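Local coordinates for protein citrate synthase (PDB 2IBP) that probably catalyses the condensation of oxaloacetate with acetyl-CoA and water to citrate and CoA, the entry step of the tricarboxylic acid cycle, as a homodimer, at residues A[90-95]-A[162-167]; A[118-123]-A[232-237]; A[122-127]-A[151-156]; A[145-150]-A[378-383]. All coordinates share one frame; numbering follows the deposited sequence.

In the fold
Four contacts illustrate how a mainly helical enzyme suits the chemistry of each joint to its place. Helix 141-169 serves in contacts 1, 3 and 4, meeting the loop after helix 77-90, the junction of helices 109-123 and 125-135, and helix 363-382. Contact 4 is buried and wholly apolar. Contact 2, also buried, sets a glycine against a tyrosine face where helices 109-123 and 233-244 meet near the second subunit. Contact 3, only partly buried, relies on salt bridges, and contact 1, buried like 2 and 4, pairs a carboxylate-phenol hydrogen bond with a small apolar touch. Contacts 2 and 3, centres about 7 Å apart, are joined by the bond from Tyr234 to Asp124.

Contact 1: A[90-95]-A[162-167]; sequences YRELHP and VAYHYR
One carboxylate oxygen, Glu92 OE2, is gripped from two sides. The hydroxyl of Tyr164 donates to it, with OH 2.6 Å from Glu92 OE2, on the syn side and 16° out of the carboxylate plane; the backbone N of Leu93 donates to the same OE2 from 2.8 Å through the anti lone pair. Residues 90-95 form the loop between helices 77-90 and 95-103, and Tyr164 reaches it from helix 141-169 in the mainly alpha-helical citrate synthase fold. With CG anti to the backbone N (chi1 -175°) and the chain bent at chi2, the Glu92 carboxylate folds back over the amide of the next residue while still facing the phenol. Carboxylate and ring planes stand 50° apart, and OE2 lies at the ring edge near its plane. The second oxygen, OE1, forms a salt bridge with Arg176, so both carboxylate oxygens are engaged, which would be expected to favour the ionised form. The Tyr164 side chain also packs on Val174 and Pro177. Further along the connection, His94 stands at the N-cap of helix 95-103, its ND1 accepting from Ala96 N. The apolar share of the contact is small: Leu93 and Tyr164 run past each other in opposite directions, and the methyl CD1 of Leu93 comes to 3.8 Å from CD2 of the Tyr164 ring.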
# COMPACT_ATOMS: atom_id res chain seq x y z
N TYR A 90 18.11 3.04 17.65
CA TYR A 90 17.37 2.45 16.53
C TYR A 90 17.83 2.88 15.15
O TYR A 90 17.43 2.27 14.17
CB TYR A 90 15.89 2.79 16.62
CG TYR A 90 15.20 2.33 17.87
CD1 TYR A 90 15.52 1.12 18.45
CD2 TYR A 90 14.10 3.01 18.34
CE1 TYR A 90 14.85 0.69 19.59
CE2 TYR A 90 13.41 2.58 19.44
CZ TYR A 90 13.78 1.42 20.05
OH TYR A 90 13.08 1.02 21.16
N ARG A 91 18.65 3.92 15.06
CA ARG A 91 19.04 4.43 13.74
C ARG A 91 19.68 3.41 12.83
O ARG A 91 19.46 3.44 11.61
CB ARG A 91 20.00 5.61 13.88
CG ARG A 91 19.40 6.81 14.49
CD ARG A 91 20.46 7.86 14.67
NE ARG A 91 19.92 9.07 15.27
CZ ARG A 91 20.67 10.09 15.69
NH1 ARG A 91 21.99 10.00 15.66
NH2 ARG A 91 20.09 11.16 16.19
N GLU A 92 20.53 2.55 13.36
CA GLU A 92 21.26 1.61 12.53
C GLU A 92 20.33 0.55 11.97
O GLU A 92 19.34 0.18 12.62
CB GLU A 92 22.40 0.96 13.31
CG GLU A 92 23.30 0.05 12.49
CD GLU A 92 23.95 0.72 11.29
OE1 GLU A 92 25.14 1.10 11.39
OE2 GLU A 92 23.28 0.92 10.26
N LEU A 93 20.63 0.11 10.75
CA LEU A 93 19.81 -0.87 10.09
C LEU A 93 20.41 -2.26 10.25
O LEU A 93 21.62 -2.43 10.47
CB LEU A 93 19.71 -0.54 8.59
CG LEU A 93 19.19 0.86 8.29
CD1 LEU A 93 19.30 1.15 6.77
CD2 LEU A 93 17.77 1.03 8.81
N HIS A 94 19.55 -3.26 10.09
CA HIS A 94 19.94 -4.66 10.12
C HIS A 94 20.81 -4.93 8.89
O HIS A 94 20.57 -4.37 7.81
CB HIS A 94 18.68 -5.53 10.05
CG HIS A 94 18.93 -6.99 10.26
ND1 HIS A 94 19.45 -7.81 9.28
CD2 HIS A 94 18.68 -7.78 11.33
CE1 HIS A 94 19.55 -9.04 9.76
NE2 HIS A 94 19.10 -9.05 11.00
N PRO A 95 21.85 -5.76 9.03
CA PRO A 95 22.69 -6.02 7.87
C PRO A 95 21.92 -6.45 6.61
O PRO A 95 22.31 -6.09 5.51
CB PRO A 95 23.63 -7.12 8.36
CG PRO A 95 23.73 -6.90 9.82
CD PRO A 95 22.38 -6.42 10.25
N VAL A 162 17.60 6.29 3.62
CA VAL A 162 17.80 7.30 2.59
C VAL A 162 19.28 7.57 2.35
O VAL A 162 19.77 7.55 1.22
CB VAL A 162 17.04 8.58 2.93
CG1 VAL A 162 17.36 9.71 1.93
CG2 VAL A 162 15.53 8.30 3.02
N ALA A 163 20.00 7.88 3.43
CA ALA A 163 21.42 8.20 3.34
C ALA A 163 22.26 7.05 2.81
O ALA A 163 23.14 7.26 1.96
CB ALA A 163 21.95 8.66 4.70
N TYR A 164 21.98 5.82 3.25
CA TYR A 164 22.75 4.67 2.78
C TYR A 164 22.54 4.47 1.29
O TYR A 164 23.48 4.23 0.55
CB TYR A 164 22.34 3.40 3.51
CG TYR A 164 22.93 3.22 4.89
CD1 TYR A 164 23.51 4.27 5.57
CD2 TYR A 164 22.80 2.00 5.56
CE1 TYR A 164 24.06 4.10 6.84
CE2 TYR A 164 23.30 1.83 6.85
CZ TYR A 164 23.92 2.90 7.48
OH TYR A 164 24.41 2.76 8.78
N HIS A 165 21.31 4.67 0.85
CA HIS A 165 21.05 4.55 -0.57
C HIS A 165 21.82 5.62 -1.33
O HIS A 165 22.45 5.35 -2.36
CB HIS A 165 19.59 4.66 -0.88
CG HIS A 165 19.28 4.38 -2.31
ND1 HIS A 165 19.29 5.36 -3.27
CD2 HIS A 165 19.13 3.20 -2.97
CE1 HIS A 165 19.07 4.81 -4.45
NE2 HIS A 165 18.97 3.50 -4.30
N TYR A 166 21.78 6.85 -0.82
CA TYR A 166 22.51 7.94 -1.47
C TYR A 166 23.98 7.57 -1.63
O TYR A 166 24.53 7.68 -2.71
CB TYR A 166 22.36 9.25 -0.72
CG TYR A 166 23.26 10.33 -1.25
CD1 TYR A 166 23.02 10.91 -2.48
CD2 TYR A 166 24.41 10.70 -0.56
CE1 TYR A 166 23.88 11.85 -3.01
CE2 TYR A 166 25.25 11.67 -1.06
CZ TYR A 166 25.00 12.22 -2.29
OH TYR A 166 25.87 13.18 -2.79
N ARG A 167 24.60 7.16 -0.54
CA ARG A 167 26.01 6.78 -0.55
C ARG A 167 26.28 5.66 -1.55
O ARG A 167 27.19 5.76 -2.37
CB ARG A 167 26.45 6.34 0.84
CG ARG A 167 26.29 7.40 1.90
CD ARG A 167 27.23 8.57 1.72
NE ARG A 167 28.64 8.19 1.86
CZ ARG A 167 29.62 9.08 1.84
NH1 ARG A 167 29.35 10.38 1.73
NH2 ARG A 167 30.87 8.68 1.96

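Contact 2: A[118-123]-A[232-237]; sequences AAEGAY and DLYSSV
Gly121 CA lies over one face of the Tyr234 ring, shifted toward CG, 3.3 Å from the ring centroid and 16° off the ring normal, a CH-pi contact between backbone and phenol. The backbone N of Gly121 shares that face, 3.3 Å from CD1 of Tyr234. Such closeness depends on the missing side chain, since a CB on Gly121 would run into CB of Tyr234; the two CA atoms are 5.2 Å apart. Glu120 adds its aliphatic part, bringing CG to 3.6 Å from CE1 of Tyr234, while its carboxylate turns to Thr97, His94 N and Lys157. Next outward come the groups that set the ring. Its hydroxyl is hydrogen-bonded to Asp124 OD2, and Ile150 and Leu154 of helix 141-169 pack against the ring. At the start of its own helix 233-244, Asp232 is the N-cap, OD2 accepting from Ser235 N at 3.0 Å from above the carboxylate plane. The same aspartate makes a salt bridge to Lys245 of the second subunit, which ties this helix start to the dimer interface. A leucine in place of Tyr234 would probably leave Asp124 without its hydroxyl mate and the CA of Gly121 without an aromatic face. A close approach of two helices at a single glycine is therefore paired with a ring fixed at its far end, and its chemistry implies a joint made by backbone CH and pi electrons, with the polar bonds kept at its margins.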
# COMPACT_ATOMS: atom_id res chain seq x y z
N ALA A 118 10.45 -2.88 4.16
CA ALA A 118 9.93 -4.25 4.28
C ALA A 118 11.02 -5.17 4.85
O ALA A 118 10.77 -6.00 5.73
CB ALA A 118 9.49 -4.79 2.91
N ALA A 119 12.24 -5.03 4.33
CA ALA A 119 13.36 -5.85 4.79
C ALA A 119 13.64 -5.66 6.26
O ALA A 119 13.86 -6.63 6.98
CB ALA A 119 14.61 -5.57 3.99
N GLU A 120 13.65 -4.41 6.72
CA GLU A 120 13.91 -4.13 8.13
C GLU A 120 12.82 -4.73 9.01
O GLU A 120 13.09 -5.30 10.07
CB GLU A 120 14.06 -2.63 8.36
CG GLU A 120 14.45 -2.24 9.78
CD GLU A 120 15.91 -2.51 10.15
OE1 GLU A 120 16.76 -2.81 9.27
OE2 GLU A 120 16.22 -2.36 11.36
N GLY A 121 11.58 -4.68 8.55
CA GLY A 121 10.48 -5.25 9.33
C GLY A 121 10.56 -6.76 9.42
O GLY A 121 10.09 -7.38 10.40
N ALA A 122 11.22 -7.35 8.42
CA ALA A 122 11.30 -8.81 8.28
C ALA A 122 12.06 -9.48 9.40
O ALA A 122 11.75 -10.60 9.80
CB ALA A 122 11.94 -9.16 6.96
N TYR A 123 13.07 -8.78 9.92
CA TYR A 123 13.91 -9.35 10.96
C TYR A 123 13.81 -8.63 12.31
O TYR A 123 14.53 -8.97 13.25
CB TYR A 123 15.36 -9.42 10.50
CG TYR A 123 15.59 -10.40 9.38
CD1 TYR A 123 15.27 -11.74 9.53
CD2 TYR A 123 16.15 -10.00 8.18
CE1 TYR A 123 15.46 -12.65 8.51
CE2 TYR A 123 16.34 -10.89 7.15
CZ TYR A 123 16.01 -12.22 7.32
OH TYR A 123 16.24 -13.11 6.31
N ASP A 232 1.57 -5.54 9.47
CA ASP A 232 2.51 -4.90 10.35
C ASP A 232 2.83 -3.46 10.00
O ASP A 232 2.65 -3.02 8.86
CB ASP A 232 3.78 -5.71 10.42
CG ASP A 232 4.54 -5.70 9.12
OD1 ASP A 232 4.14 -6.42 8.17
OD2 ASP A 232 5.55 -4.98 9.07
N LEU A 233 3.37 -2.74 10.98
CA LEU A 233 3.71 -1.33 10.80
C LEU A 233 4.71 -1.06 9.72
O LEU A 233 4.62 -0.04 9.01
CB LEU A 233 4.18 -0.74 12.13
CG LEU A 233 3.06 -0.46 13.11
CD1 LEU A 233 3.57 -0.43 14.56
CD2 LEU A 233 2.35 0.82 12.74
N TYR A 234 5.71 -1.93 9.58
CA TYR A 234 6.69 -1.74 8.52
C TYR A 234 5.99 -1.86 7.17
O TYR A 234 6.22 -1.06 6.28
CB TYR A 234 7.81 -2.75 8.64
CG TYR A 234 8.81 -2.49 9.74
CD1 TYR A 234 10.02 -1.86 9.46
CD2 TYR A 234 8.60 -2.95 11.03
CE1 TYR A 234 10.98 -1.68 10.42
CE2 TYR A 234 9.56 -2.73 12.02
CZ TYR A 234 10.75 -2.11 11.70
OH TYR A 234 11.75 -1.91 12.66
N SER A 235 5.18 -2.89 7.00
CA SER A 235 4.47 -3.08 5.73
C SER A 235 3.54 -1.90 5.43
O SER A 235 3.43 -1.45 4.28
CB SER A 235 3.71 -4.40 5.75
OG SER A 235 4.66 -5.45 5.79
N SER A 236 2.90 -1.37 6.46
CA SER A 236 2.02 -0.21 6.28
C SER A 236 2.82 1.01 5.79
O SER A 236 2.39 1.75 4.90
CB SER A 236 1.30 0.09 7.58
OG SER A 236 0.45 -1.01 7.93
N VAL A 237 4.01 1.20 6.37
CA VAL A 237 4.87 2.29 5.95
C VAL A 237 5.39 2.06 4.53
O VAL A 237 5.41 3.00 3.71
CB VAL A 237 5.99 2.57 6.96
CG1 VAL A 237 7.03 3.53 6.37
CG2 VAL A 237 5.40 3.13 8.23

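Contact 3: A[122-127]-A[151-156]; sequences AYDEDN and AEKLVA
The ammonium of Lys153 is the hub of a salt-bridge network with Asp124 and Asp126. NZ of Lys153 donates to OD2 of Asp124 at 3.0 Å, on the syn side and 28° out of the carboxylate plane, with a weak second bond to OD1 of the same group. It also pairs with OD2 of Asp126, although the position of that oxygen is less certain. A water joins the cluster, accepting from Lys153 NZ at 2.8 Å and from Asp126 N at 3.1 Å. The lysine chain is extended beyond CG and meets the Asp124 side chain from the opposite direction, whereas Asp126 crosses it at about a right angle. Asp124 is held in place as well: it is the N-cap of helix 125-135, its OD1 accepting from Asn127 N at 2.9 Å with an N-H...O angle of 164°. This is the junction between helices 109-123 and 125-135, and the capping residue doubles as the anion facing helix 141-169. The torsion that puts CG anti to the backbone N (chi1 -178°) swings the Asp124 carboxylate across to that helix. Its OD2 is also the acceptor for the hydroxyl of Tyr234, so lysine and phenol share one oxygen; the phenol donor and the lysine cation together would be expected to favour the ionised carboxylate. OD1 of Asp126 has its own cation in Arg149, one helical turn before Lys153. Around the charges, the side chain of Lys153 packs on the ring of Tyr90 and against the hydroxyl end of Tyr234, and CD of Lys153 comes to 3.1 Å from Asp124 OD2.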
# COMPACT_ATOMS: atom_id res chain seq x y z
N ALA A 122 11.22 -7.35 8.42
CA ALA A 122 11.30 -8.81 8.28
C ALA A 122 12.06 -9.48 9.40
O ALA A 122 11.75 -10.60 9.80
CB ALA A 122 11.94 -9.16 6.96
N TYR A 123 13.07 -8.78 9.92
CA TYR A 123 13.91 -9.35 10.96
C TYR A 123 13.81 -8.63 12.31
O TYR A 123 14.53 -8.97 13.25
CB TYR A 123 15.36 -9.42 10.50
CG TYR A 123 15.59 -10.40 9.38
CD1 TYR A 123 15.27 -11.74 9.53
CD2 TYR A 123 16.15 -10.00 8.18
CE1 TYR A 123 15.46 -12.65 8.51
CE2 TYR A 123 16.34 -10.89 7.15
CZ TYR A 123 16.01 -12.22 7.32
OH TYR A 123 16.24 -13.11 6.31
N ASP A 124 12.91 -7.65 12.40
CA ASP A 124 12.67 -6.91 13.64
C ASP A 124 11.94 -7.82 14.62
O ASP A 124 10.81 -8.23 14.38
CB ASP A 124 11.84 -5.65 13.35
CG ASP A 124 11.61 -4.80 14.59
OD1 ASP A 124 11.22 -5.34 15.63
OD2 ASP A 124 11.84 -3.58 14.50
N GLU A 125 12.60 -8.16 15.72
CA GLU A 125 12.01 -9.10 16.70
C GLU A 125 10.71 -8.62 17.32
O GLU A 125 9.79 -9.41 17.55
CB GLU A 125 13.04 -9.43 17.78
CG GLU A 125 14.28 -10.14 17.25
CD GLU A 125 15.33 -10.39 18.32
OE1 GLU A 125 15.04 -10.18 19.52
OE2 GLU A 125 16.46 -10.80 17.96
N ASP A 126 10.63 -7.33 17.61
CA ASP A 126 9.42 -6.73 18.14
C ASP A 126 8.29 -6.89 17.14
O ASP A 126 7.17 -7.17 17.48
CB ASP A 126 9.62 -5.25 18.42
CG ASP A 126 10.54 -5.00 19.60
OD1 ASP A 126 10.58 -5.84 20.53
OD2 ASP A 126 11.19 -3.93 19.62
N ASN A 127 8.60 -6.59 15.89
CA ASN A 127 7.61 -6.70 14.85
C ASN A 127 7.09 -8.14 14.80
O ASN A 127 5.90 -8.36 14.68
CB ASN A 127 8.21 -6.30 13.50
CG ASN A 127 7.16 -5.92 12.47
OD1 ASN A 127 6.20 -5.22 12.79
ND2 ASN A 127 7.44 -6.24 11.20
N ALA A 151 7.00 1.84 15.94
CA ALA A 151 6.76 3.17 15.39
C ALA A 151 8.01 4.05 15.56
O ALA A 151 8.46 4.70 14.61
CB ALA A 151 5.54 3.82 16.02
N GLU A 152 8.60 4.03 16.75
CA GLU A 152 9.84 4.78 16.99
C GLU A 152 10.98 4.32 16.06
O GLU A 152 11.70 5.13 15.50
CB GLU A 152 10.29 4.63 18.45
CG GLU A 152 9.38 5.31 19.41
CD GLU A 152 9.87 5.25 20.85
OE1 GLU A 152 10.94 4.64 21.11
OE2 GLU A 152 9.20 5.85 21.70
N LYS A 153 11.09 3.01 15.86
CA LYS A 153 12.13 2.47 15.01
C LYS A 153 11.96 2.97 13.59
O LYS A 153 12.94 3.31 12.93
CB LYS A 153 12.12 0.96 15.01
CG LYS A 153 12.63 0.36 16.29
CD LYS A 153 12.46 -1.12 16.24
CE LYS A 153 12.88 -1.79 17.50
NZ LYS A 153 12.55 -3.24 17.38
N LEU A 154 10.73 2.97 13.10
CA LEU A 154 10.48 3.45 11.73
C LEU A 154 10.87 4.93 11.55
O LEU A 154 11.47 5.32 10.54
CB LEU A 154 9.00 3.23 11.39
CG LEU A 154 8.72 1.78 10.97
CD1 LEU A 154 7.29 1.35 11.21
CD2 LEU A 154 9.14 1.52 9.52
N VAL A 155 10.55 5.74 12.54
CA VAL A 155 10.89 7.16 12.48
C VAL A 155 12.43 7.31 12.54
O VAL A 155 13.03 8.09 11.81
CB VAL A 155 10.23 7.90 13.65
CG1 VAL A 155 10.71 9.36 13.72
CG2 VAL A 155 8.71 7.82 13.50
N ALA A 156 13.07 6.52 13.40
CA ALA A 156 14.52 6.60 13.56
C ALA A 156 15.33 6.12 12.38
O ALA A 156 16.41 6.64 12.11
CB ALA A 156 14.94 5.83 14.82
O HOH W 1 13.34 -5.82 18.00

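Contact 4: A[145-150]-A[378-383]; sequences ELAYRI and HVLEYW
With CG anti to the carbonyl carbon in both residues (chi1 -80° in Tyr148 and -62° in Leu380), the ring of Tyr148 leans from helix 141-169 toward helix 363-382, and the isobutyl group of Leu380 reaches back to meet it. Leu380 then divides its two methyls between two neighbours. CD1 sits over the centre of one face of the Tyr148 ring, 3.6 Å from the centroid and 9° off the normal, a nearly perpendicular CH-pi contact; CZ of Tyr148 is 3.7 Å from that methyl. CD2, the other branch, touches CB of Ala147 at 3.5 Å. Ala147 and Leu380 are the closest pair of CA atoms across the segments, 7.5 Å apart, a spacing that the short alanine side chain allows. Trp383 adds a looser touch at its ring edge, with CZ3 at 4.4 Å from Ala147 CB, while its NE1 is hydrogen-bonded to the carbonyl oxygen of Ala227. Val379 lies over one face of that indole and also packs on Leu233, bringing helix 233-244 into the same core. Tyr148 itself meets the ring of Tyr71. Replacing Tyr148 by an alanine would probably strip Leu380 CD1 of its aromatic cover and open a gap between the helices where the ring had lain. No hydrogen bond crosses between the segments, and the joint is characteristic of apolar helix-helix packing in the large helical body of citrate synthases.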
# COMPACT_ATOMS: atom_id res chain seq x y z
N GLU A 145 2.68 -1.56 23.53
CA GLU A 145 4.06 -1.21 23.83
C GLU A 145 4.97 -1.60 22.67
O GLU A 145 5.82 -0.82 22.26
CB GLU A 145 4.55 -1.84 25.14
CG GLU A 145 3.94 -1.25 26.41
CD GLU A 145 4.38 0.19 26.70
OE1 GLU A 145 5.13 0.79 25.89
OE2 GLU A 145 3.98 0.73 27.75
N LEU A 146 4.76 -2.79 22.10
CA LEU A 146 5.53 -3.24 20.94
C LEU A 146 5.29 -2.29 19.77
O LEU A 146 6.24 -1.88 19.09
CB LEU A 146 5.12 -4.65 20.49
CG LEU A 146 5.47 -5.79 21.46
CD1 LEU A 146 4.87 -7.13 21.04
CD2 LEU A 146 6.97 -5.88 21.58
N ALA A 147 4.02 -1.96 19.53
CA ALA A 147 3.64 -1.11 18.41
C ALA A 147 4.34 0.26 18.49
O ALA A 147 4.82 0.78 17.50
CB ALA A 147 2.12 -0.94 18.35
N TYR A 148 4.40 0.84 19.68
CA TYR A 148 5.05 2.15 19.83
C TYR A 148 6.56 2.03 19.65
O TYR A 148 7.20 2.92 19.06
CB TYR A 148 4.66 2.80 21.15
CG TYR A 148 3.30 3.46 21.06
CD1 TYR A 148 2.13 2.71 21.14
CD2 TYR A 148 3.19 4.80 20.76
CE1 TYR A 148 0.89 3.30 20.99
CE2 TYR A 148 1.95 5.42 20.62
CZ TYR A 148 0.80 4.67 20.73
OH TYR A 148 -0.42 5.28 20.58
N ARG A 149 7.14 0.94 20.13
CA ARG A 149 8.56 0.68 19.93
C ARG A 149 8.85 0.63 18.42
O ARG A 149 9.81 1.22 17.93
CB ARG A 149 8.96 -0.64 20.60
CG ARG A 149 10.44 -0.81 20.94
CD ARG A 149 10.67 -2.14 21.71
NE ARG A 149 9.74 -2.29 22.83
CZ ARG A 149 9.48 -3.43 23.46
NH1 ARG A 149 10.07 -4.56 23.09
NH2 ARG A 149 8.60 -3.45 24.45
N ILE A 150 8.01 -0.10 17.69
CA ILE A 150 8.16 -0.25 16.24
C ILE A 150 8.00 1.08 15.52
O ILE A 150 8.75 1.39 14.58
CB ILE A 150 7.20 -1.32 15.68
CG1 ILE A 150 7.56 -2.68 16.29
CG2 ILE A 150 7.25 -1.35 14.14
CD1 ILE A 150 6.44 -3.73 16.23
N HIS A 378 -0.88 7.69 12.74
CA HIS A 378 -2.21 7.47 12.16
C HIS A 378 -2.61 6.00 12.23
O HIS A 378 -3.73 5.70 12.57
CB HIS A 378 -2.28 7.96 10.73
CG HIS A 378 -2.63 9.41 10.61
ND1 HIS A 378 -3.94 9.86 10.64
CD2 HIS A 378 -1.86 10.50 10.39
CE1 HIS A 378 -3.95 11.17 10.49
NE2 HIS A 378 -2.70 11.59 10.36
N VAL A 379 -1.66 5.11 11.97
CA VAL A 379 -1.92 3.67 12.07
C VAL A 379 -2.30 3.30 13.50
O VAL A 379 -3.33 2.66 13.73
CB VAL A 379 -0.73 2.83 11.60
CG1 VAL A 379 -0.91 1.36 12.04
CG2 VAL A 379 -0.60 2.96 10.08
N LEU A 380 -1.48 3.72 14.45
CA LEU A 380 -1.76 3.41 15.85
C LEU A 380 -3.10 3.96 16.28
O LEU A 380 -3.84 3.30 17.02
CB LEU A 380 -0.63 3.90 16.75
CG LEU A 380 0.71 3.22 16.45
CD1 LEU A 380 1.81 3.81 17.30
CD2 LEU A 380 0.66 1.72 16.60
N GLU A 381 -3.44 5.15 15.81
CA GLU A 381 -4.73 5.73 16.12
C GLU A 381 -5.87 4.87 15.57
O GLU A 381 -6.83 4.57 16.27
CB GLU A 381 -4.83 7.14 15.57
CG GLU A 381 -6.12 7.83 15.90
CD GLU A 381 -6.13 9.26 15.44
OE1 GLU A 381 -6.08 9.48 14.21
OE2 GLU A 381 -6.19 10.16 16.31
N TYR A 382 -5.74 4.43 14.32
CA TYR A 382 -6.76 3.61 13.70
C TYR A 382 -6.93 2.30 14.47
O TYR A 382 -8.04 1.80 14.62
CB TYR A 382 -6.43 3.32 12.24
CG TYR A 382 -7.61 2.79 11.48
CD1 TYR A 382 -8.69 3.61 11.22
CD2 TYR A 382 -7.64 1.47 11.03
CE1 TYR A 382 -9.80 3.13 10.55
CE2 TYR A 382 -8.74 0.99 10.32
CZ TYR A 382 -9.83 1.83 10.11
OH TYR A 382 -10.95 1.38 9.45
N TRP A 383 -5.81 1.73 14.88
CA TRP A 383 -5.82 0.48 15.63
C TRP A 383 -6.51 0.56 16.99
O TRP A 383 -6.73 -0.47 17.64
CB TRP A 383 -4.41 -0.08 15.80
CG TRP A 383 -3.85 -0.72 14.58
CD1 TRP A 383 -4.52 -1.07 13.44
CD2 TRP A 383 -2.56 -1.34 14.48
NE1 TRP A 383 -3.69 -1.76 12.60
CE2 TRP A 383 -2.49 -1.96 13.21
CE3 TRP A 383 -1.44 -1.39 15.32
CZ2 TRP A 383 -1.36 -2.64 12.78
CZ3 TRP A 383 -0.32 -2.07 14.89
CH2 TRP A 383 -0.28 -2.69 13.62